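Local structure of peptidase S15/CocE/NonD (Thaumarchaeota archaeon SCGC AB-539-E09, 4PF1) at residues L64-Y69 and S134-D139; T166-T171 and V285-V290; C170-H175 and D275-Q280. The protein acts as an aminopeptidase, a serine peptidase of the alpha/beta hydrolase fold that probably cleaves residues from the amino ends of peptides. All coordinates share one frame; numbering follows the deposited sequence.

In the fold
All three contacts are buried in the alpha/beta hydrolase part of the chain. Contacts 1 and 2 each set a helix against a strand of the central sheet, 60-67 and 287-292 respectively. Contact 2 lies deepest, its centre about 16 Å from that of the chain, against about 20 Å for contacts 1 and 3. Contact 3 joins the loop after helix 162-169 to helix 274-279 and includes the partly exposed Met277; it shares Cys170 and Thr171 with contact 2. Contact 1 is polar and water-bridged round an arginine, whereas contacts 2 and 3 are mainly apolar. Arg66 O and Thr166 OG1, 2.8 Å apart in a probable hydrogen bond, link contact 1 to contact 2.

Contact 1: L64-Y69 and S134-D139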
# COMPACT_ATOMS: atom_id res chain seq x y z
N LEU A 64 -12.90 -4.72 -36.27
CA LEU A 64 -11.69 -4.04 -36.74
C LEU A 64 -11.34 -2.79 -35.92
O LEU A 64 -12.20 -1.97 -35.63
CB LEU A 64 -11.87 -3.65 -38.24
CG LEU A 64 -10.79 -2.77 -38.90
CD1 LEU A 64 -9.45 -3.50 -39.02
CD2 LEU A 64 -11.23 -2.29 -40.26
N THR A 65 -10.04 -2.64 -35.62
CA THR A 65 -9.49 -1.47 -34.93
C THR A 65 -8.23 -1.03 -35.68
O THR A 65 -7.34 -1.85 -35.92
CB THR A 65 -9.25 -1.76 -33.45
OG1 THR A 65 -10.45 -2.29 -32.87
CG2 THR A 65 -8.81 -0.51 -32.68
N ARG A 66 -8.18 0.24 -36.09
CA ARG A 66 -7.06 0.81 -36.84
C ARG A 66 -6.30 1.76 -35.92
O ARG A 66 -6.88 2.72 -35.41
CB ARG A 66 -7.57 1.49 -38.13
CG ARG A 66 -8.47 0.55 -38.97
CD ARG A 66 -8.80 1.08 -40.35
NE ARG A 66 -7.61 1.20 -41.18
CZ ARG A 66 -7.03 2.35 -41.50
NH1 ARG A 66 -5.93 2.37 -42.23
NH2 ARG A 66 -7.55 3.50 -41.08
N THR A 67 -5.03 1.43 -35.63
CA THR A 67 -4.25 2.10 -34.59
C THR A 67 -2.87 2.66 -35.03
O THR A 67 -2.12 1.98 -35.73
CB THR A 67 -4.02 1.10 -33.41
OG1 THR A 67 -3.31 1.73 -32.35
CG2 THR A 67 -3.29 -0.19 -33.84
N PRO A 68 -2.46 3.82 -34.46
CA PRO A 68 -1.08 4.28 -34.66
C PRO A 68 -0.19 3.86 -33.46
O PRO A 68 0.89 4.42 -33.27
CB PRO A 68 -1.24 5.80 -34.70
CG PRO A 68 -2.38 6.06 -33.70
CD PRO A 68 -3.20 4.77 -33.59
N TYR A 69 -0.68 2.90 -32.62
CA TYR A 69 -0.00 2.49 -31.38
C TYR A 69 0.47 1.03 -31.36
O TYR A 69 0.41 0.39 -30.31
CB TYR A 69 -0.91 2.77 -30.15
CG TYR A 69 -1.44 4.19 -30.09
CD1 TYR A 69 -0.58 5.28 -30.04
CD2 TYR A 69 -2.81 4.43 -30.03
CE1 TYR A 69 -1.06 6.58 -29.98
CE2 TYR A 69 -3.30 5.74 -29.99
CZ TYR A 69 -2.43 6.81 -29.95
OH TYR A 69 -2.91 8.09 -29.90
N SER A 134 -10.42 6.53 -44.81
CA SER A 134 -11.64 5.90 -45.34
C SER A 134 -11.35 5.00 -46.55
O SER A 134 -11.96 3.94 -46.67
CB SER A 134 -12.69 6.95 -45.69
OG SER A 134 -12.37 7.69 -46.85
N THR A 135 -10.43 5.41 -47.45
CA THR A 135 -10.08 4.61 -48.63
C THR A 135 -9.25 3.40 -48.20
O THR A 135 -9.46 2.31 -48.73
CB THR A 135 -9.36 5.44 -49.72
OG1 THR A 135 -8.00 5.67 -49.35
CG2 THR A 135 -10.06 6.74 -50.03
N ASP A 136 -8.33 3.61 -47.24
CA ASP A 136 -7.51 2.54 -46.68
C ASP A 136 -8.39 1.51 -45.95
O ASP A 136 -8.17 0.31 -46.10
CB ASP A 136 -6.43 3.11 -45.73
CG ASP A 136 -5.21 3.71 -46.43
OD1 ASP A 136 -5.11 3.58 -47.67
OD2 ASP A 136 -4.35 4.29 -45.73
N THR A 137 -9.43 1.99 -45.23
CA THR A 137 -10.41 1.14 -44.53
C THR A 137 -11.19 0.29 -45.54
O THR A 137 -11.36 -0.91 -45.31
CB THR A 137 -11.36 1.99 -43.68
OG1 THR A 137 -10.61 2.66 -42.68
CG2 THR A 137 -12.47 1.17 -43.04
N TYR A 138 -11.66 0.93 -46.65
CA TYR A 138 -12.41 0.23 -47.70
C TYR A 138 -11.59 -0.92 -48.29
O TYR A 138 -12.11 -2.01 -48.48
CB TYR A 138 -12.85 1.21 -48.82
CG TYR A 138 -13.71 0.56 -49.89
CD1 TYR A 138 -13.13 -0.12 -50.96
CD2 TYR A 138 -15.10 0.61 -49.82
CE1 TYR A 138 -13.90 -0.76 -51.92
CE2 TYR A 138 -15.89 -0.02 -50.79
CZ TYR A 138 -15.29 -0.70 -51.83
OH TYR A 138 -16.06 -1.33 -52.78
N ASP A 139 -10.29 -0.65 -48.59
CA ASP A 139 -9.38 -1.65 -49.18
C ASP A 139 -9.05 -2.76 -48.16
O ASP A 139 -8.86 -3.91 -48.56
CB ASP A 139 -8.10 -0.97 -49.70
CG ASP A 139 -8.34 0.12 -50.73
OD1 ASP A 139 -9.41 0.10 -51.38
OD2 ASP A 139 -7.47 1.01 -50.87
O HOH W 1 -4.22 4.35 -43.00
O HOH W 2 -10.35 4.26 -40.65
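Arg66 reaches from its strand to helix 133-147 and lays its side chain against Thr137 and Asp136. The closest approach is Arg66 CD to Thr137 OG1, 3.3 Å, while one face of the guanidinium is covered by the backbone N of Thr137. Beyond that, NH1 of Arg66 comes within 3.6 Å of Asp136 CB. No direct hydrogen bond or salt bridge joins the segments; two waters do that work. Water 1 lies at the guanidinium edge, in its plane, accepting from Arg66 NH1 at 2.7 Å and donating to Asp136 OD2. Water 2 accepts from Arg66 NH2 at 2.9 Å and donates to Thr137 OG1 at 2.6 Å. The bend at chi3 of Arg66 (64°) turns the end of the chain so that both NH groups meet these waters. The carboxylate of Asp136 is tilted 65° from the guanidinium plane, its OD2 4.3 Å from Arg66 NH1, beyond a salt bridge, though the opposite charges probably still attract.

In the alpha/beta hydrolase fold, helix 133-147 belongs to the crossover from strand 100-105 to strand 154-160, and strand 60-67 lies between these two in the sheet. Gln104 on the neighbouring strand takes a hydrogen bond from Arg66 NE, and His133 ND1 takes one from NH2, which fixes the rotation of the guanidinium. Asp136 has its stronger partner in Arg107, bridged through OD1. Thr137 OG1, set beside its own backbone N (chi1 -63°), donates to the carbonyl of His133 one turn back. Leu47 of strand 46-54 packs on both Arg66 and Asp136.

Contact 2: T166-T171 and V285-V290; sequences TTLMCT and VPMLIV
Thr171 and Val285 meet where the two segments come closest, beyond the regular helix and before the strand, their CA atoms 6.2 Å apart. The Thr171 methyl, CG2, lies 4.2 Å from Val285 CB and 4.4 Å from Met287 CE, so one methyl serves both residues. It faces them because OG1 takes the place between backbone N and carbonyl carbon (chi1 73°), from which it donates a 2.6 Å hydrogen bond to Leu168 O, in the carbonyl plane. That same oxygen also accepts from Thr171 N.

At Leu168 the backbones stand farther apart, 9.0 Å between the CA atoms of Leu168 and Met287, and one pair of side-chain ends spans the gap, Leu168 CD2 to Met287 SD at 4.2 Å, crossing at about a right angle. Met287 bends at chi3 (-61°), carrying CE back toward Thr171. Neither end opens to solvent: Val181 of strand 178-184 touches both Thr171 and Met287, and Leu278 covers Leu168 and Thr171. Leu168 of helix 162-169, which follows the likely nucleophile Ser161, so rests on Met287 of strand 287-292. With no hydrogen bond crossing and the threonine hydroxyl satisfied within its own segment, shape and burial of apolar surface hold the contact together.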
# COMPACT_ATOMS: atom_id res chain seq x y z
N THR A 166 -10.25 6.88 -36.18
CA THR A 166 -10.17 5.98 -37.34
C THR A 166 -11.50 5.24 -37.52
O THR A 166 -11.89 5.00 -38.66
CB THR A 166 -8.99 5.01 -37.23
OG1 THR A 166 -9.14 4.19 -36.08
CG2 THR A 166 -7.64 5.73 -37.21
N THR A 167 -12.22 4.93 -36.41
CA THR A 167 -13.54 4.29 -36.42
C THR A 167 -14.55 5.20 -37.14
O THR A 167 -15.34 4.72 -37.96
CB THR A 167 -13.98 3.96 -34.97
OG1 THR A 167 -13.13 2.94 -34.44
CG2 THR A 167 -15.43 3.51 -34.87
N LEU A 168 -14.50 6.52 -36.86
CA LEU A 168 -15.38 7.51 -37.51
C LEU A 168 -15.09 7.59 -39.01
O LEU A 168 -16.02 7.76 -39.81
CB LEU A 168 -15.21 8.90 -36.87
CG LEU A 168 -15.66 9.06 -35.43
CD1 LEU A 168 -15.18 10.39 -34.87
CD2 LEU A 168 -17.18 8.95 -35.30
N MET A 169 -13.80 7.46 -39.40
CA MET A 169 -13.38 7.52 -40.81
C MET A 169 -13.88 6.30 -41.61
O MET A 169 -13.98 6.38 -42.83
CB MET A 169 -11.86 7.65 -40.91
CG MET A 169 -11.35 9.06 -40.60
SD MET A 169 -11.83 10.27 -41.85
CE MET A 169 -11.07 11.70 -41.22
N CYS A 170 -14.26 5.19 -40.92
CA CYS A 170 -14.81 3.98 -41.55
C CYS A 170 -16.20 4.26 -42.14
O CYS A 170 -16.62 3.57 -43.08
CB CYS A 170 -14.86 2.81 -40.56
SG CYS A 170 -13.25 2.32 -39.90
N THR A 171 -16.92 5.25 -41.58
CA THR A 171 -18.29 5.60 -41.96
C THR A 171 -18.36 6.53 -43.20
O THR A 171 -19.45 6.78 -43.70
CB THR A 171 -19.04 6.23 -40.77
OG1 THR A 171 -18.56 7.55 -40.53
CG2 THR A 171 -18.93 5.40 -39.50
N VAL A 285 -24.36 4.21 -41.43
CA VAL A 285 -23.83 3.17 -40.54
C VAL A 285 -24.34 3.38 -39.10
O VAL A 285 -24.19 4.48 -38.55
CB VAL A 285 -22.27 3.15 -40.59
CG1 VAL A 285 -21.70 2.01 -39.74
CG2 VAL A 285 -21.76 3.05 -42.03
N PRO A 286 -24.92 2.33 -38.45
CA PRO A 286 -25.34 2.47 -37.04
C PRO A 286 -24.15 2.82 -36.14
O PRO A 286 -23.08 2.22 -36.28
CB PRO A 286 -25.92 1.09 -36.70
CG PRO A 286 -26.22 0.46 -38.02
CD PRO A 286 -25.18 0.97 -38.95
N MET A 287 -24.33 3.82 -35.28
CA MET A 287 -23.27 4.35 -34.43
C MET A 287 -23.65 4.32 -32.96
O MET A 287 -24.74 4.77 -32.58
CB MET A 287 -22.96 5.80 -34.85
CG MET A 287 -21.57 6.27 -34.49
SD MET A 287 -21.25 7.97 -35.05
CE MET A 287 -21.44 7.78 -36.84
N LEU A 288 -22.72 3.84 -32.13
CA LEU A 288 -22.86 3.83 -30.68
C LEU A 288 -21.74 4.71 -30.11
O LEU A 288 -20.61 4.25 -29.91
CB LEU A 288 -22.80 2.38 -30.13
CG LEU A 288 -23.04 2.18 -28.62
CD1 LEU A 288 -24.45 2.58 -28.21
CD2 LEU A 288 -22.79 0.73 -28.22
N ILE A 289 -22.03 6.01 -29.94
CA ILE A 289 -21.06 6.99 -29.44
C ILE A 289 -20.91 6.82 -27.93
O ILE A 289 -21.89 6.94 -27.19
CB ILE A 289 -21.42 8.45 -29.83
CG1 ILE A 289 -21.79 8.55 -31.34
CG2 ILE A 289 -20.27 9.40 -29.47
CD1 ILE A 289 -22.61 9.79 -31.72
N VAL A 290 -19.69 6.51 -27.48
CA VAL A 290 -19.40 6.26 -26.07
C VAL A 290 -18.47 7.35 -25.52
O VAL A 290 -17.30 7.42 -25.90
CB VAL A 290 -18.80 4.84 -25.84
CG1 VAL A 290 -18.89 4.44 -24.38
CG2 VAL A 290 -19.48 3.80 -26.73

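Contact 3: C170-H175 and D275-Q280; sequences CTINPH and DKMLAQ
Ile172 gives up the most surface here, setting its CD1 methyl against both Met277 and Leu278 of helix 274-279. It meets Met277 tip to tip, CD1 lying 3.7 Å from SD, and CG1 lies 4.0 Å from Met277 CE. Leu278 comes at Ile172 from an oblique direction, its CD2 3.8 Å from Ile172 CD1. Ile172 keeps CG1 beside its backbone N (chi1 -56°), which sends CG1 and CD1 out toward the helix, while Met277 folds twice, at chi2 (-87°) and chi3 (-81°), which brings its sulfur and methyl round to the isoleucine.

Leu278 has a second neighbour across the contact: its CD2 sits 3.4 Å from Thr171 OG1, the two side chains crossing at about a right angle. The hydroxyl is already engaged by Leu168 O, on the helix just before, and meets the leucine methyl by van der Waals contact.

In the alpha/beta hydrolase scheme, 170-175 is the link from helix 162-169, after the probable nucleophile, to strand 178-184. Helix 274-279 is the last helix in the long insertion, helix and loop with a little strand, between that strand and its parallel neighbour 287-292, a point where enzymes of this fold commonly carry a cap. An alanine in place of Ile172 would remove the branch that reaches the helix, and is likely to leave the Met277 thioether and Leu278 CD2 without their shared partner.

Leu122 packs on both Ile172 and Met277, and Ser134 of helix 133-147 also touches Ile172. Leu278 also touches Leu305 and Leu309 of helix 301-309.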
# COMPACT_ATOMS: atom_id res chain seq x y z
N CYS A 170 -14.26 5.19 -40.92
CA CYS A 170 -14.81 3.98 -41.55
C CYS A 170 -16.20 4.26 -42.14
O CYS A 170 -16.62 3.57 -43.08
CB CYS A 170 -14.86 2.81 -40.56
SG CYS A 170 -13.25 2.32 -39.90
N THR A 171 -16.92 5.25 -41.58
CA THR A 171 -18.29 5.60 -41.96
C THR A 171 -18.36 6.53 -43.20
O THR A 171 -19.45 6.78 -43.70
CB THR A 171 -19.04 6.23 -40.77
OG1 THR A 171 -18.56 7.55 -40.53
CG2 THR A 171 -18.93 5.40 -39.50
N ILE A 172 -17.20 7.03 -43.68
CA ILE A 172 -17.14 7.88 -44.89
C ILE A 172 -16.97 6.95 -46.09
O ILE A 172 -16.01 6.18 -46.12
CB ILE A 172 -16.02 8.96 -44.80
CG1 ILE A 172 -16.18 9.85 -43.53
CG2 ILE A 172 -15.92 9.79 -46.09
CD1 ILE A 172 -17.54 10.63 -43.39
N ASN A 173 -17.92 7.03 -47.08
CA ASN A 173 -17.98 6.12 -48.26
C ASN A 173 -17.75 4.68 -47.76
O ASN A 173 -16.70 4.08 -48.03
CB ASN A 173 -16.97 6.53 -49.34
CG ASN A 173 -17.07 7.97 -49.77
OD1 ASN A 173 -16.14 8.76 -49.60
ND2 ASN A 173 -18.21 8.35 -50.35
N PRO A 174 -18.65 4.16 -46.87
CA PRO A 174 -18.37 2.88 -46.22
C PRO A 174 -18.47 1.67 -47.13
O PRO A 174 -19.27 1.65 -48.06
CB PRO A 174 -19.41 2.81 -45.10
CG PRO A 174 -20.53 3.64 -45.58
CD PRO A 174 -19.91 4.75 -46.37
N HIS A 175 -17.65 0.66 -46.82
CA HIS A 175 -17.68 -0.63 -47.50
C HIS A 175 -19.01 -1.31 -47.14
O HIS A 175 -19.41 -1.24 -45.98
CB HIS A 175 -16.48 -1.49 -47.08
CG HIS A 175 -16.30 -2.72 -47.91
ND1 HIS A 175 -17.10 -3.83 -47.74
CD2 HIS A 175 -15.42 -2.97 -48.91
CE1 HIS A 175 -16.69 -4.72 -48.63
NE2 HIS A 175 -15.68 -4.24 -49.36
N ASP A 275 -17.05 16.58 -36.21
CA ASP A 275 -18.49 16.83 -36.07
C ASP A 275 -19.02 17.60 -37.29
O ASP A 275 -20.07 17.26 -37.82
CB ASP A 275 -18.79 17.60 -34.76
CG ASP A 275 -18.14 18.97 -34.67
OD1 ASP A 275 -16.89 19.04 -34.77
OD2 ASP A 275 -18.87 19.96 -34.50
N LYS A 276 -18.26 18.61 -37.75
CA LYS A 276 -18.63 19.44 -38.90
C LYS A 276 -18.49 18.64 -40.21
O LYS A 276 -19.35 18.74 -41.08
CB LYS A 276 -17.78 20.72 -38.94
CG LYS A 276 -18.11 21.68 -37.80
CD LYS A 276 -17.08 22.80 -37.66
CE LYS A 276 -17.40 23.75 -36.53
NZ LYS A 276 -17.14 23.15 -35.19
N MET A 277 -17.43 17.80 -40.31
CA MET A 277 -17.17 16.94 -41.47
C MET A 277 -18.27 15.85 -41.63
O MET A 277 -18.86 15.75 -42.70
CB MET A 277 -15.77 16.29 -41.35
CG MET A 277 -15.29 15.60 -42.63
SD MET A 277 -15.84 13.88 -42.76
CE MET A 277 -14.64 13.07 -41.71
N LEU A 278 -18.54 15.06 -40.56
CA LEU A 278 -19.56 13.99 -40.59
C LEU A 278 -20.97 14.53 -40.85
O LEU A 278 -21.81 13.80 -41.40
CB LEU A 278 -19.55 13.18 -39.28
CG LEU A 278 -18.44 12.13 -39.15
CD1 LEU A 278 -18.12 11.85 -37.70
CD2 LEU A 278 -18.82 10.84 -39.84
N ALA A 279 -21.24 15.80 -40.47
CA ALA A 279 -22.54 16.45 -40.69
C ALA A 279 -22.79 16.70 -42.18
O ALA A 279 -23.93 16.68 -42.61
CB ALA A 279 -22.61 17.76 -39.92
N GLN A 280 -21.70 16.89 -42.96
CA GLN A 280 -21.75 17.14 -44.41
C GLN A 280 -21.76 15.83 -45.23
O GLN A 280 -21.79 15.88 -46.46
CB GLN A 280 -20.57 18.03 -44.84
CG GLN A 280 -20.63 19.46 -44.33
CD GLN A 280 -19.33 20.20 -44.54
OE1 GLN A 280 -18.25 19.76 -44.12
NE2 GLN A 280 -19.41 21.37 -45.16